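Long-range contacts in signal recognition particle receptor beta subunit (Mus musculus, PDB 2FH5), which binds GTP and, together with the alpha subunit of the signal recognition particle receptor, helps target nascent secretory proteins to the endoplasmic reticulum membrane: residues B[23-27]-B[201-207]; B[79-83]-B[209-214]; B[119-125]-B[185-191]. The contacts are given in a common frame with arbitrary orientation. Residue numbers count along the deposited sequence, not the author numbering.

How the contacts relate
Followed from the N terminus, the chain shows how one late helix can be tied to two distant parts of a GTPase domain. Helix 20-29, which follows the GTP-binding loop, supplies the first half of contact 1, and strand 79-87 the first half of contact 2. Strands 117-123 and 184-188 then pair side by side in contact 3, the shortest loop of the three, which lies within the spans of the other two. Helix 204-213 comes last: the loop leading into it and its first turn complete contact 1, and its end completes contact 2, so these two cross. Touching points join them all: L27 meets L210, A201 meets S190, and K212 forms a salt bridge with E185.

Contact 1 of 3, residues B[23-27]-B[201-207]; sequences LFVRL and ADIQDLE
Two helices far apart in sequence can mesh through a few aliphatic side chains, as residues 23-27 and 201-207 illustrate. The first segment is helical throughout, with L27 N hydrogen-bonded to L23 O at 2.9 Å. The second runs as an irregular loop up to I203, the N-cap, then turns helical, E207 N reaching I203 O at 3.0 Å. The CA of R26 faces that of A201 at 7.4 Å and the CA of L27 that of E207 at 7.6 Å.

The main bump is I203, pointed toward the opposing helix with chi1 p and chi2 t. Its CG2 lies 3.9 Å from L23 CD2, while its CD1 sits 3.7 Å from L27 CD2 and 3.8 Å from R26 O, filling the hollow between these residues. L206 (tp) follows one helical turn on, its CD2 3.9 Å from L27 CD1 and 4.2 Å from L23 CD2; both leucines of the first helix are mt. E207 CG covers L27 CD2 at 3.5 Å, its carboxylate hydrogen-bonded to Y46. At the loop end, A201 CB presses on R26 CD at 3.4 Å and lies over one face of the guanidinium, which makes weak hydrogen bonds to A191 and G30. L23 touches N123 and A191 of the GTP site. This is the pairing of the post-P-loop helix with the C-terminal helix on one side of the sheet, as in Ras-like GTPases.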
loop_
_atom_site.group_PDB
_atom_site.type_symbol
_atom_site.label_atom_id
_atom_site.label_comp_id
_atom_site.label_asym_id
_atom_site.label_seq_id
_atom_site.Cartn_x
_atom_site.Cartn_y
_atom_site.Cartn_z
ATOM N N LEU B 23 7.114 1.491 -1.828
ATOM C CA LEU B 23 8.019 2.596 -2.172
ATOM C C LEU B 23 8.087 3.549 -0.999
ATOM O O LEU B 23 9.154 4.002 -0.616
ATOM C CB LEU B 23 7.520 3.375 -3.386
ATOM C CG LEU B 23 7.756 2.760 -4.755
ATOM C CD1 LEU B 23 7.160 3.649 -5.813
ATOM C CD2 LEU B 23 9.247 2.600 -4.967
ATOM N N PHE B 24 6.921 3.857 -0.446
ATOM C CA PHE B 24 6.776 4.741 0.699
ATOM C C PHE B 24 7.697 4.242 1.828
ATOM O O PHE B 24 8.439 5.026 2.422
ATOM C CB PHE B 24 5.291 4.723 1.101
ATOM C CG PHE B 24 4.941 5.511 2.330
ATOM C CD1 PHE B 24 4.792 6.885 2.280
ATOM C CD2 PHE B 24 4.621 4.855 3.517
ATOM C CE1 PHE B 24 4.309 7.610 3.401
ATOM C CE2 PHE B 24 4.141 5.566 4.643
ATOM C CZ PHE B 24 3.983 6.938 4.578
ATOM N N VAL B 25 7.662 2.939 2.103
ATOM C CA VAL B 25 8.485 2.343 3.156
ATOM C C VAL B 25 9.978 2.435 2.821
ATOM O O VAL B 25 10.791 2.837 3.643
ATOM C CB VAL B 25 8.112 0.846 3.381
ATOM C CG1 VAL B 25 9.115 0.186 4.322
ATOM C CG2 VAL B 25 6.708 0.746 3.958
ATOM N N ARG B 26 10.322 2.038 1.612
ATOM C CA ARG B 26 11.691 2.081 1.135
ATOM C C ARG B 26 12.314 3.488 1.225
ATOM O O ARG B 26 13.504 3.620 1.506
ATOM C CB ARG B 26 11.729 1.630 -0.316
ATOM C CG ARG B 26 12.995 0.972 -0.685
ATOM C CD ARG B 26 12.821 -0.487 -0.448
ATOM N NE ARG B 26 14.007 -1.104 0.125
ATOM C CZ ARG B 26 14.132 -2.412 0.308
ATOM N NH1 ARG B 26 13.136 -3.220 -0.057
ATOM N NH2 ARG B 26 15.225 -2.902 0.888
ATOM N N LEU B 27 11.509 4.524 0.974
ATOM C CA LEU B 27 11.981 5.899 1.011
ATOM C C LEU B 27 12.213 6.376 2.426
ATOM O O LEU B 27 13.114 7.168 2.687
ATOM C CB LEU B 27 10.975 6.851 0.336
ATOM C CG LEU B 27 10.966 6.864 -1.195
ATOM C CD1 LEU B 27 9.762 7.606 -1.715
ATOM C CD2 LEU B 27 12.231 7.510 -1.703
ATOM N N ALA B 201 16.804 -1.741 -2.472
ATOM C CA ALA B 201 16.061 -1.441 -3.687
ATOM C C ALA B 201 16.790 -0.474 -4.626
ATOM O O ALA B 201 17.901 -0.008 -4.343
ATOM C CB ALA B 201 14.688 -0.875 -3.314
ATOM N N ASP B 202 16.143 -0.195 -5.754
ATOM C CA ASP B 202 16.657 0.717 -6.762
ATOM C C ASP B 202 15.716 1.910 -6.877
ATOM O O ASP B 202 14.857 1.953 -7.751
ATOM C CB ASP B 202 16.781 0.002 -8.112
ATOM C CG ASP B 202 17.139 0.958 -9.249
ATOM O OD1 ASP B 202 17.879 1.952 -9.006
ATOM O OD2 ASP B 202 16.682 0.706 -10.389
ATOM N N ILE B 203 15.884 2.878 -5.983
ATOM C CA ILE B 203 15.047 4.066 -5.984
ATOM C C ILE B 203 15.875 5.350 -6.075
ATOM O O ILE B 203 15.431 6.424 -5.659
ATOM C CB ILE B 203 14.140 4.111 -4.704
ATOM C CG1 ILE B 203 14.990 4.035 -3.429
ATOM C CG2 ILE B 203 13.167 2.943 -4.712
ATOM C CD1 ILE B 203 14.234 4.484 -2.172
ATOM N N GLN B 204 17.081 5.230 -6.628
ATOM C CA GLN B 204 17.998 6.365 -6.787
ATOM C C GLN B 204 17.391 7.536 -7.553
ATOM O O GLN B 204 17.391 8.676 -7.080
ATOM C CB GLN B 204 19.264 5.902 -7.502
ATOM C CG GLN B 204 20.189 5.076 -6.630
ATOM C CD GLN B 204 20.899 5.926 -5.584
ATOM O OE1 GLN B 204 21.723 6.785 -5.922
ATOM N NE2 GLN B 204 20.575 5.698 -4.307
ATOM N N ASP B 205 16.873 7.253 -8.743
ATOM C CA ASP B 205 16.263 8.299 -9.557
ATOM C C ASP B 205 15.096 8.971 -8.869
ATOM O O ASP B 205 14.953 10.195 -8.952
ATOM C CB ASP B 205 15.805 7.734 -10.896
ATOM C CG ASP B 205 16.964 7.370 -11.789
ATOM O OD1 ASP B 205 18.065 7.922 -11.554
ATOM O OD2 ASP B 205 16.774 6.557 -12.724
ATOM N N LEU B 206 14.270 8.167 -8.192
ATOM C CA LEU B 206 13.098 8.672 -7.477
ATOM C C LEU B 206 13.498 9.634 -6.359
ATOM O O LEU B 206 12.886 10.689 -6.190
ATOM C CB LEU B 206 12.296 7.499 -6.907
ATOM C CG LEU B 206 11.083 7.814 -6.027
ATOM C CD1 LEU B 206 10.019 8.474 -6.866
ATOM C CD2 LEU B 206 10.552 6.521 -5.404
ATOM N N GLU B 207 14.519 9.268 -5.590
ATOM C CA GLU B 207 14.995 10.147 -4.520
ATOM C C GLU B 207 15.644 11.386 -5.155
ATOM O O GLU B 207 15.592 12.475 -4.591
ATOM C CB GLU B 207 15.999 9.426 -3.615
ATOM C CG GLU B 207 15.451 8.158 -2.975
ATOM C CD GLU B 207 16.343 7.594 -1.874
ATOM O OE1 GLU B 207 16.233 8.058 -0.716
ATOM O OE2 GLU B 207 17.157 6.690 -2.173
#

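Contact 2 of 3, residues B[79-83]-B[209-214]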
loop_
_atom_site.group_PDB
_atom_site.type_symbol
_atom_site.label_atom_id
_atom_site.label_comp_id
_atom_site.label_asym_id
_atom_site.label_seq_id
_atom_site.Cartn_x
_atom_site.Cartn_y
_atom_site.Cartn_z
ATOM N N ALA B 79 -0.907 19.265 -2.395
ATOM C CA ALA B 79 0.200 18.649 -3.112
ATOM C C ALA B 79 1.172 19.533 -3.873
ATOM O O ALA B 79 0.797 20.333 -4.725
ATOM C CB ALA B 79 -0.336 17.587 -4.049
ATOM N N ARG B 80 2.438 19.349 -3.559
ATOM C CA ARG B 80 3.511 20.042 -4.222
ATOM C C ARG B 80 3.880 19.155 -5.415
ATOM O O ARG B 80 4.379 19.635 -6.442
ATOM C CB ARG B 80 4.701 20.146 -3.276
ATOM C CG ARG B 80 5.979 20.599 -3.911
ATOM C CD ARG B 80 7.088 20.598 -2.877
ATOM N NE ARG B 80 8.034 21.687 -3.099
ATOM C CZ ARG B 80 7.776 22.963 -2.831
ATOM N NH1 ARG B 80 6.601 23.313 -2.323
ATOM N NH2 ARG B 80 8.689 23.892 -3.088
ATOM N N ALA B 81 3.634 17.851 -5.263
ATOM C CA ALA B 81 3.945 16.888 -6.307
ATOM C C ALA B 81 3.119 15.621 -6.172
ATOM O O ALA B 81 2.660 15.275 -5.088
ATOM C CB ALA B 81 5.425 16.540 -6.280
ATOM N N VAL B 82 2.950 14.932 -7.294
ATOM C CA VAL B 82 2.188 13.705 -7.353
ATOM C C VAL B 82 3.041 12.673 -8.052
ATOM O O VAL B 82 3.606 12.971 -9.102
ATOM C CB VAL B 82 0.896 13.881 -8.174
ATOM C CG1 VAL B 82 0.156 12.528 -8.320
ATOM C CG2 VAL B 82 0.016 14.903 -7.505
ATOM N N VAL B 83 3.158 11.484 -7.453
ATOM C CA VAL B 83 3.906 10.373 -8.043
ATOM C C VAL B 83 2.864 9.335 -8.355
ATOM O O VAL B 83 2.195 8.809 -7.446
ATOM C CB VAL B 83 4.901 9.745 -7.069
ATOM C CG1 VAL B 83 5.631 8.569 -7.750
ATOM C CG2 VAL B 83 5.895 10.803 -6.598
ATOM N N TRP B 209 14.680 12.840 -8.045
ATOM C CA TRP B 209 13.533 13.672 -8.433
ATOM C C TRP B 209 12.862 14.314 -7.226
ATOM O O TRP B 209 12.529 15.498 -7.251
ATOM C CB TRP B 209 12.497 12.841 -9.192
ATOM C CG TRP B 209 11.276 13.612 -9.659
ATOM C CD1 TRP B 209 11.136 14.298 -10.826
ATOM C CD2 TRP B 209 10.009 13.715 -8.981
ATOM N NE1 TRP B 209 9.863 14.816 -10.927
ATOM C CE2 TRP B 209 9.153 14.471 -9.810
ATOM C CE3 TRP B 209 9.520 13.233 -7.758
ATOM C CZ2 TRP B 209 7.824 14.756 -9.454
ATOM C CZ3 TRP B 209 8.195 13.518 -7.406
ATOM C CH2 TRP B 209 7.368 14.271 -8.252
ATOM N N LEU B 210 12.638 13.534 -6.176
ATOM C CA LEU B 210 12.016 14.077 -4.975
ATOM C C LEU B 210 12.859 15.222 -4.433
ATOM O O LEU B 210 12.333 16.249 -4.006
ATOM C CB LEU B 210 11.862 12.985 -3.922
ATOM C CG LEU B 210 10.627 12.091 -4.087
ATOM C CD1 LEU B 210 10.764 10.879 -3.190
ATOM C CD2 LEU B 210 9.370 12.887 -3.739
ATOM N N ALA B 211 14.176 15.047 -4.453
ATOM C CA ALA B 211 15.084 16.090 -4.000
ATOM C C ALA B 211 14.877 17.343 -4.872
ATOM O O ALA B 211 14.629 18.451 -4.372
ATOM C CB ALA B 211 16.517 15.597 -4.115
ATOM N N LYS B 212 14.969 17.137 -6.183
ATOM C CA LYS B 212 14.801 18.186 -7.172
ATOM C C LYS B 212 13.508 18.999 -7.053
ATOM O O LYS B 212 13.493 20.182 -7.371
ATOM C CB LYS B 212 14.922 17.561 -8.562
ATOM C CG LYS B 212 14.351 18.368 -9.703
ATOM C CD LYS B 212 14.405 17.544 -10.985
ATOM C CE LYS B 212 13.561 18.152 -12.092
ATOM N NZ LYS B 212 13.782 17.422 -13.376
ATOM N N ILE B 213 12.421 18.396 -6.585
ATOM C CA ILE B 213 11.173 19.152 -6.482
ATOM C C ILE B 213 10.883 19.686 -5.097
ATOM O O ILE B 213 9.897 20.390 -4.903
ATOM C CB ILE B 213 9.950 18.306 -6.972
ATOM C CG1 ILE B 213 9.675 17.118 -6.039
ATOM C CG2 ILE B 213 10.225 17.788 -8.368
ATOM C CD1 ILE B 213 8.790 17.448 -4.836
ATOM N N ALA B 214 11.749 19.376 -4.137
ATOM C CA ALA B 214 11.540 19.815 -2.751
ATOM C C ALA B 214 11.587 21.329 -2.513
ATOM O O ALA B 214 12.226 22.048 -3.311
ATOM C CB ALA B 214 12.549 19.110 -1.824
ATOM O OXT ALA B 214 10.998 21.781 -1.504
#
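At the C terminus of a chain, the last carbonyls and the carboxylate have no later residues to bond with, and R80 shows how an earlier part of the fold can serve them. Its side chain leaves the corner before strand 81-83 with chi1 and chi2 both t, extended far enough for NE to donate to I213 O at 2.9 Å (angle 144°). The same NE lies 3.4 Å from A214 OXT, a long salt bridge between the guanidinium and the terminal carboxylate. Towards the C terminus, I213 N is hydrogen-bonded to W209 O and A214 N to A211 O, each at 3.0 Å.

Sheet neighbours serve the strand's own backbone, A81 being hydrogen-bonded to A9 and L11 and V82 to S117. Helix 209-213 runs nearly antiparallel to strand 81-83, at 167° and 10.6 Å between the axes, the gap filled by apolar groups. A81 CB touches W209 CH2 at 3.6 Å and I213 CD1 at 3.8 Å, and V83 CG2 reaches W209 CZ3 at 3.6 Å. The polar edge of the indole is turned to E185, which accepts a weak hydrogen bond from W209 NE1 and forms a salt bridge with K212. The contact is thus a greasy helix-on-sheet interface; between the two segments the charged pairing is confined to the R80 end, where one arginine pairs with both the closing carbonyl and the terminal negative charge.

Contact 3 of 3, residues B[119-125]-B[185-191]; sequences LIACNKQ and EFLECSA. With GTP (guanosine-5'-triphosphate), chain D.
The hydrogen-bond ladder, not the register, breaks at its end: K124 takes a left-handed backbone (phi 67°, psi 30°), and C189 O is hydrogen-bonded by Q125 N (3.1 Å) in place of K124 N, which lies 3.2 Å away at a poor angle. The axes of the short parallel strands 119-123 and 185-188 approach to 4.7 Å and cross at -20°, pairing L119 with E185, I120 with F186, A121 with L187 and C122 with E188. The rungs are I120 N to E185 O (2.7 Å), L187 N to I120 O (3.2 Å), C122 N to L187 O (2.9 Å) and C189 N to C122 O (3.1 Å).

On one face of the sheet I120 CB sits over the F186 ring, 3.6 Å from its centroid, in a CH-pi contact, while C122 SG lies at the ring edge, 5.3 Å from the centroid. On the other, covered by helix 204-213, L119 CD1 meets L187 CG at 3.7 Å and L119 touches L206 and W209. Q125 (mm) folds back so that NE2 donates to C122 O at 3.3 Å.

Beyond the ladder the segments become the guanine-binding loops, the NKxD motif (N123, K124, D126) and the SA motif (S190, A191). A191 N donates a hydrogen bond to GTP O6 at 2.8 Å. This NH suits the keto oxygen of guanine, where adenine would present an amino group.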
loop_
_atom_site.group_PDB
_atom_site.type_symbol
_atom_site.label_atom_id
_atom_site.label_comp_id
_atom_site.label_asym_id
_atom_site.label_seq_id
_atom_site.Cartn_x
_atom_site.Cartn_y
_atom_site.Cartn_z
ATOM N N LEU B 119 5.054 12.943 -11.498
ATOM C CA LEU B 119 5.984 11.910 -11.948
ATOM C C LEU B 119 5.254 10.601 -12.186
ATOM O O LEU B 119 4.315 10.253 -11.470
ATOM C CB LEU B 119 7.096 11.675 -10.916
ATOM C CG LEU B 119 8.091 10.539 -11.214
ATOM C CD1 LEU B 119 9.056 10.953 -12.314
ATOM C CD2 LEU B 119 8.866 10.192 -9.949
ATOM N N ILE B 120 5.684 9.882 -13.209
ATOM C CA ILE B 120 5.107 8.592 -13.510
ATOM C C ILE B 120 6.244 7.626 -13.180
ATOM O O ILE B 120 7.196 7.512 -13.953
ATOM C CB ILE B 120 4.752 8.436 -15.011
ATOM C CG1 ILE B 120 3.915 9.633 -15.490
ATOM C CG2 ILE B 120 4.037 7.083 -15.225
ATOM C CD1 ILE B 120 2.572 9.702 -14.854
ATOM N N ALA B 121 6.155 6.953 -12.030
ATOM C CA ALA B 121 7.186 6.018 -11.602
ATOM C C ALA B 121 6.852 4.614 -12.050
ATOM O O ALA B 121 5.943 3.974 -11.514
ATOM C CB ALA B 121 7.342 6.052 -10.110
ATOM N N CYS B 122 7.608 4.149 -13.041
ATOM C CA CYS B 122 7.433 2.838 -13.604
ATOM C C CYS B 122 8.181 1.871 -12.686
ATOM O O CYS B 122 9.380 1.623 -12.839
ATOM C CB CYS B 122 7.962 2.860 -15.034
ATOM S SG CYS B 122 7.066 4.087 -16.065
ATOM N N ASN B 123 7.425 1.338 -11.723
ATOM C CA ASN B 123 7.922 0.453 -10.678
ATOM C C ASN B 123 7.965 -1.040 -11.025
ATOM O O ASN B 123 7.462 -1.470 -12.073
ATOM C CB ASN B 123 7.081 0.733 -9.426
ATOM C CG ASN B 123 7.593 0.040 -8.197
ATOM O OD1 ASN B 123 8.817 0.126 -7.922
ATOM N ND2 ASN B 123 6.747 -0.573 -7.495
ATOM N N LYS B 124 8.577 -1.817 -10.133
ATOM C CA LYS B 124 8.736 -3.263 -10.305
ATOM C C LYS B 124 9.668 -3.645 -11.470
ATOM O O LYS B 124 9.496 -4.704 -12.098
ATOM C CB LYS B 124 7.369 -3.936 -10.484
ATOM C CG LYS B 124 6.409 -3.698 -9.297
ATOM C CD LYS B 124 5.413 -4.850 -9.057
ATOM C CE LYS B 124 4.396 -4.403 -8.025
ATOM N NZ LYS B 124 3.148 -5.215 -8.061
ATOM N N GLN B 125 10.648 -2.777 -11.754
ATOM C CA GLN B 125 11.626 -3.006 -12.823
ATOM C C GLN B 125 12.480 -4.261 -12.579
ATOM O O GLN B 125 12.969 -4.874 -13.535
ATOM C CB GLN B 125 12.543 -1.789 -12.990
ATOM C CG GLN B 125 11.889 -0.572 -13.639
ATOM C CD GLN B 125 11.333 -0.875 -15.024
ATOM O OE1 GLN B 125 12.017 -1.458 -15.857
ATOM N NE2 GLN B 125 10.092 -0.474 -15.271
ATOM N N GLU B 185 7.226 13.907 -15.625
ATOM C CA GLU B 185 8.402 13.096 -15.908
ATOM C C GLU B 185 8.130 11.626 -15.708
ATOM O O GLU B 185 7.217 11.238 -14.982
ATOM C CB GLU B 185 9.555 13.460 -15.001
ATOM C CG GLU B 185 10.201 14.771 -15.308
ATOM C CD GLU B 185 11.251 15.108 -14.282
ATOM O OE1 GLU B 185 12.181 14.281 -14.068
ATOM O OE2 GLU B 185 11.126 16.198 -13.684
ATOM N N PHE B 186 8.954 10.820 -16.360
ATOM C CA PHE B 186 8.885 9.384 -16.247
ATOM C C PHE B 186 10.222 8.895 -15.752
ATOM O O PHE B 186 11.252 9.428 -16.138
ATOM C CB PHE B 186 8.632 8.732 -17.598
ATOM C CG PHE B 186 7.191 8.726 -18.013
ATOM C CD1 PHE B 186 6.588 9.882 -18.507
ATOM C CD2 PHE B 186 6.452 7.541 -17.976
ATOM C CE1 PHE B 186 5.268 9.862 -18.970
ATOM C CE2 PHE B 186 5.138 7.505 -18.436
ATOM C CZ PHE B 186 4.540 8.674 -18.940
ATOM N N LEU B 187 10.214 7.906 -14.875
ATOM C CA LEU B 187 11.465 7.316 -14.428
ATOM C C LEU B 187 11.185 5.857 -14.080
ATOM O O LEU B 187 10.028 5.442 -14.032
ATOM C CB LEU B 187 12.077 8.091 -13.254
ATOM C CG LEU B 187 11.547 8.199 -11.822
ATOM C CD1 LEU B 187 11.599 6.852 -11.108
ATOM C CD2 LEU B 187 12.411 9.210 -11.088
ATOM N N GLU B 188 12.237 5.074 -13.888
ATOM C CA GLU B 188 12.086 3.667 -13.552
ATOM C C GLU B 188 12.549 3.433 -12.120
ATOM O O GLU B 188 13.345 4.207 -11.579
ATOM C CB GLU B 188 12.898 2.811 -14.519
ATOM C CG GLU B 188 12.504 3.020 -15.966
ATOM C CD GLU B 188 13.395 2.258 -16.935
ATOM O OE1 GLU B 188 14.617 2.201 -16.695
ATOM O OE2 GLU B 188 12.881 1.728 -17.946
ATOM N N CYS B 189 12.025 2.389 -11.489
ATOM C CA CYS B 189 12.418 2.070 -10.121
ATOM C C CYS B 189 11.972 0.685 -9.703
ATOM O O CYS B 189 11.244 0.001 -10.421
ATOM C CB CYS B 189 11.870 3.104 -9.128
ATOM S SG CYS B 189 10.070 3.220 -9.034
ATOM N N SER B 190 12.457 0.277 -8.536
ATOM C CA SER B 190 12.142 -1.012 -7.953
ATOM C C SER B 190 12.136 -0.859 -6.439
ATOM O O SER B 190 13.074 -0.319 -5.864
ATOM C CB SER B 190 13.178 -2.041 -8.356
ATOM O OG SER B 190 12.875 -3.296 -7.768
ATOM N N ALA B 191 11.066 -1.317 -5.797
ATOM C CA ALA B 191 10.962 -1.226 -4.354
ATOM C C ALA B 191 11.630 -2.436 -3.695
ATOM O O ALA B 191 11.855 -2.454 -2.490
ATOM C CB ALA B 191 9.493 -1.137 -3.944
HETATM P PG GTP D . -2.788 -0.665 -2.566
HETATM O O1G GTP D . -3.768 -1.703 -2.831
HETATM O O2G GTP D . -2.592 -0.401 -1.109
HETATM O O3G GTP D . -3.142 0.628 -3.333
HETATM O O3B GTP D . -1.330 -1.366 -3.166
HETATM P PB GTP D . 0.060 -0.724 -3.145
HETATM O O1B GTP D . 0.302 0.038 -4.407
HETATM O O2B GTP D . 0.336 0.125 -1.919
HETATM O O3A GTP D . 0.950 -2.050 -3.192
HETATM P PA GTP D . 2.067 -2.546 -2.199
HETATM O O1A GTP D . 3.034 -1.532 -1.915
HETATM O O2A GTP D . 1.441 -3.115 -0.956
HETATM O "O5'" GTP D . 2.721 -3.628 -3.154
HETATM C "C5'" GTP D . 1.931 -4.733 -3.558
HETATM C "C4'" GTP D . 2.819 -5.971 -3.677
HETATM O "O4'" GTP D . 3.860 -5.768 -4.657
HETATM C "C3'" GTP D . 3.564 -6.335 -2.389
HETATM O "O3'" GTP D . 3.609 -7.779 -2.207
HETATM C "C2'" GTP D . 4.928 -5.745 -2.605
HETATM O "O2'" GTP D . 5.973 -6.271 -1.761
HETATM C "C1'" GTP D . 5.164 -5.934 -4.104
HETATM N N9 GTP D . 6.007 -4.923 -4.717
HETATM C C8 GTP D . 5.894 -3.537 -4.556
HETATM N N7 GTP D . 6.827 -2.910 -5.268
HETATM C C5 GTP D . 7.577 -3.913 -5.919
HETATM C C6 GTP D . 8.674 -3.887 -6.801
HETATM O O6 GTP D . 9.284 -2.938 -7.256
HETATM N N1 GTP D . 9.176 -5.136 -7.257
HETATM C C2 GTP D . 8.638 -6.350 -6.871
HETATM N N2 GTP D . 9.194 -7.500 -7.341
HETATM N N3 GTP D . 7.573 -6.366 -6.026
HETATM C C4 GTP D . 7.062 -5.160 -5.559
#